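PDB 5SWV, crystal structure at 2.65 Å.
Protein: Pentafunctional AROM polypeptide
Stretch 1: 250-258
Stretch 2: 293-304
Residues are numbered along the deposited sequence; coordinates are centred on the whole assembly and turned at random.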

# COMPACT_ATOMS: atom_id res chain seq x y z
N LEU A 250 11.39 13.35 13.10
CA LEU A 250 11.30 13.59 14.55
C LEU A 250 10.34 12.60 15.24
O LEU A 250 9.38 12.14 14.63
CB LEU A 250 10.87 15.04 14.85
CG LEU A 250 11.76 16.22 14.40
CD1 LEU A 250 11.31 17.52 15.07
CD2 LEU A 250 13.24 16.00 14.68
N PRO A 251 10.62 12.27 16.52
CA PRO A 251 9.74 11.43 17.34
C PRO A 251 8.39 12.04 17.56
O PRO A 251 8.28 13.24 17.80
CB PRO A 251 10.46 11.36 18.69
CG PRO A 251 11.88 11.57 18.36
CD PRO A 251 11.92 12.49 17.19
N GLU A 252 7.38 11.18 17.57
CA GLU A 252 5.99 11.59 17.59
C GLU A 252 5.24 10.70 18.57
O GLU A 252 5.56 9.51 18.72
CB GLU A 252 5.38 11.54 16.18
CG GLU A 252 5.60 12.82 15.37
CD GLU A 252 5.36 12.65 13.86
OE1 GLU A 252 4.32 12.11 13.46
OE2 GLU A 252 6.23 13.08 13.06
N LYS A 253 4.28 11.31 19.27
CA LYS A 253 3.44 10.60 20.21
C LYS A 253 2.09 10.29 19.58
O LYS A 253 1.40 11.19 19.10
CB LYS A 253 3.24 11.44 21.46
CG LYS A 253 4.52 11.79 22.18
CD LYS A 253 4.37 11.66 23.69
CE LYS A 253 5.61 12.12 24.44
NZ LYS A 253 5.58 13.61 24.59
N PHE A 254 1.73 9.01 19.58
CA PHE A 254 0.44 8.52 19.10
C PHE A 254 -0.39 8.00 20.28
O PHE A 254 0.15 7.62 21.31
CB PHE A 254 0.64 7.42 18.05
CG PHE A 254 1.21 7.93 16.76
CD1 PHE A 254 2.59 8.02 16.58
CD2 PHE A 254 0.38 8.35 15.72
CE1 PHE A 254 3.12 8.53 15.39
CE2 PHE A 254 0.91 8.84 14.53
CZ PHE A 254 2.27 8.93 14.37
N PHE A 255 -1.71 8.02 20.10
CA PHE A 255 -2.63 7.76 21.20
C PHE A 255 -3.86 6.96 20.77
O PHE A 255 -4.13 6.79 19.60
CB PHE A 255 -3.05 9.09 21.83
CG PHE A 255 -1.93 9.86 22.46
CD1 PHE A 255 -1.55 9.60 23.77
CD2 PHE A 255 -1.24 10.82 21.74
CE1 PHE A 255 -0.49 10.30 24.36
CE2 PHE A 255 -0.18 11.52 22.32
CZ PHE A 255 0.19 11.27 23.63
N LEU A 256 -4.57 6.43 21.76
CA LEU A 256 -5.88 5.83 21.58
C LEU A 256 -6.83 6.52 22.55
O LEU A 256 -6.57 6.56 23.74
CB LEU A 256 -5.84 4.33 21.89
CG LEU A 256 -7.18 3.56 21.81
CD1 LEU A 256 -7.80 3.65 20.42
CD2 LEU A 256 -7.00 2.10 22.22
N PHE A 257 -7.93 7.09 22.04
CA PHE A 257 -8.95 7.69 22.87
C PHE A 257 -10.14 6.76 22.94
O PHE A 257 -10.47 6.09 21.95
CB PHE A 257 -9.39 9.01 22.29
CG PHE A 257 -8.28 9.99 22.04
CD1 PHE A 257 -7.26 10.18 22.97
CD2 PHE A 257 -8.29 10.79 20.89
CE1 PHE A 257 -6.26 11.12 22.73
CE2 PHE A 257 -7.31 11.73 20.66
CZ PHE A 257 -6.29 11.89 21.58
N GLY A 258 -10.82 6.75 24.09
CA GLY A 258 -12.01 5.92 24.31
C GLY A 258 -12.10 5.48 25.76
O GLY A 258 -11.30 5.90 26.59
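Stretch 2 (293-304) EVQKVLNLPDFG

Stretch 2 packs first a short helical segment and then a strand against the strand of stretch 1. The contacts begin at Phe257 and move back to Lys253 and Glu252; there the chain joins the strand of stretch 1 in parallel. Glu293 and Val294 end a 3-10 segment, both with helical backbone angles. Val294 points toward stretch 1 and covers one face of the Phe257 ring, with Val294 CG1 3.8 Å from Phe257 CD1. A weakly bonded helix follows at about 295-298. Gln295 points away, and Lys296 is out of reach. Val297 is t at chi1 and serves two rings. Its CG1 lies over a face of Phe255, 3.6 Å from Phe255 CD2, and at the edge of Phe257, 3.9 Å from Phe257 CZ. Leu298 CD2 also meets the ring edge, 3.7 Å from Phe257 CE2. Asn299 does not reach stretch 1. Leu300, with polyproline-like backbone angles (-60/141), brings CD1 to 4.3 Å from Phe255 CZ.

A type I turn from Leu300 to Phe303 carries the chain into the strand. Asp302 OD2 forms a salt bridge with Lys253 NZ (2.9 Å). Phe303 pairs with Lys253 in a parallel bridge. Two near-linear hydrogen bonds bracket Phe303, as such a bridge requires: Lys253 N to Asp302 O (2.9 Å, 169°) and Gly304 N to Lys253 O (3.0 Å, 173°). Phe303 CD1 is 4.0 Å from Phe255 CD2. Gly304 CA sits over the Phe254 ring, where a CB would clash with Phe254 CZ and Glu252 OE1.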

# COMPACT_ATOMS: atom_id res chain seq x y z
N GLU A 293 -11.46 16.30 27.20
CA GLU A 293 -10.14 16.15 27.78
C GLU A 293 -9.07 15.74 26.76
O GLU A 293 -7.88 15.86 27.07
CB GLU A 293 -10.19 15.14 28.94
CG GLU A 293 -11.00 15.62 30.15
CD GLU A 293 -11.33 14.50 31.12
OE1 GLU A 293 -10.60 14.32 32.11
OE2 GLU A 293 -12.33 13.78 30.91
N VAL A 294 -9.45 15.28 25.57
CA VAL A 294 -8.47 14.90 24.54
C VAL A 294 -7.93 16.09 23.75
O VAL A 294 -6.96 15.96 23.01
CB VAL A 294 -9.00 13.82 23.55
CG1 VAL A 294 -9.76 12.70 24.27
CG2 VAL A 294 -9.85 14.43 22.43
N GLN A 295 -8.57 17.25 23.89
CA GLN A 295 -8.18 18.44 23.11
C GLN A 295 -6.75 18.93 23.39
O GLN A 295 -6.08 19.41 22.47
CB GLN A 295 -9.17 19.57 23.36
CG GLN A 295 -9.05 20.70 22.34
CD GLN A 295 -10.15 21.73 22.48
OE1 GLN A 295 -10.77 21.88 23.54
NE2 GLN A 295 -10.40 22.45 21.39
N LYS A 296 -6.29 18.81 24.63
CA LYS A 296 -4.93 19.23 25.01
C LYS A 296 -3.84 18.26 24.50
O LYS A 296 -2.66 18.64 24.37
CB LYS A 296 -4.82 19.41 26.53
CG LYS A 296 -4.76 18.10 27.31
CD LYS A 296 -5.47 18.21 28.66
CE LYS A 296 -5.47 16.86 29.39
NZ LYS A 296 -6.77 16.58 30.06
N VAL A 297 -4.24 17.02 24.22
CA VAL A 297 -3.38 16.01 23.59
C VAL A 297 -3.20 16.33 22.11
O VAL A 297 -2.09 16.22 21.58
CB VAL A 297 -3.98 14.59 23.73
CG1 VAL A 297 -3.11 13.55 23.03
CG2 VAL A 297 -4.17 14.24 25.20
N LEU A 298 -4.30 16.70 21.47
CA LEU A 298 -4.31 17.05 20.05
C LEU A 298 -3.44 18.26 19.75
O LEU A 298 -2.97 18.40 18.62
CB LEU A 298 -5.73 17.33 19.57
CG LEU A 298 -6.83 16.26 19.70
CD1 LEU A 298 -8.13 16.80 19.12
CD2 LEU A 298 -6.47 14.95 19.03
N ASN A 299 -3.24 19.13 20.74
CA ASN A 299 -2.38 20.32 20.60
C ASN A 299 -0.93 20.16 21.10
O ASN A 299 -0.19 21.14 21.06
CB ASN A 299 -3.02 21.53 21.30
CG ASN A 299 -4.29 21.99 20.61
OD1 ASN A 299 -4.44 21.86 19.40
ND2 ASN A 299 -5.22 22.53 21.39
N LEU A 300 -0.52 18.97 21.54
CA LEU A 300 0.87 18.77 21.94
C LEU A 300 1.78 19.06 20.75
O LEU A 300 1.42 18.74 19.63
CB LEU A 300 1.12 17.35 22.44
CG LEU A 300 0.47 16.98 23.77
CD1 LEU A 300 0.68 15.49 24.00
CD2 LEU A 300 1.01 17.78 24.95
N PRO A 301 2.93 19.70 20.97
CA PRO A 301 3.79 20.02 19.80
C PRO A 301 4.22 18.78 18.98
O PRO A 301 4.34 18.87 17.76
CB PRO A 301 5.00 20.75 20.42
CG PRO A 301 4.99 20.35 21.87
CD PRO A 301 3.55 20.11 22.25
N ASP A 302 4.39 17.65 19.66
CA ASP A 302 4.86 16.39 19.05
C ASP A 302 3.75 15.34 18.77
O ASP A 302 4.05 14.15 18.58
CB ASP A 302 5.97 15.80 19.94
CG ASP A 302 5.53 15.60 21.40
OD1 ASP A 302 4.46 16.11 21.81
OD2 ASP A 302 6.28 14.95 22.17
N PHE A 303 2.48 15.76 18.75
CA PHE A 303 1.34 14.88 18.48
C PHE A 303 1.38 14.45 17.03
O PHE A 303 1.41 15.30 16.13
CB PHE A 303 0.03 15.60 18.79
CG PHE A 303 -1.21 14.84 18.38
CD1 PHE A 303 -1.69 13.79 19.15
CD2 PHE A 303 -1.92 15.20 17.22
CE1 PHE A 303 -2.85 13.11 18.77
CE2 PHE A 303 -3.07 14.51 16.84
CZ PHE A 303 -3.54 13.46 17.61
N GLY A 304 1.38 13.14 16.80
CA GLY A 304 1.47 12.55 15.45
C GLY A 304 0.18 11.98 14.89
O GLY A 304 0.08 11.76 13.69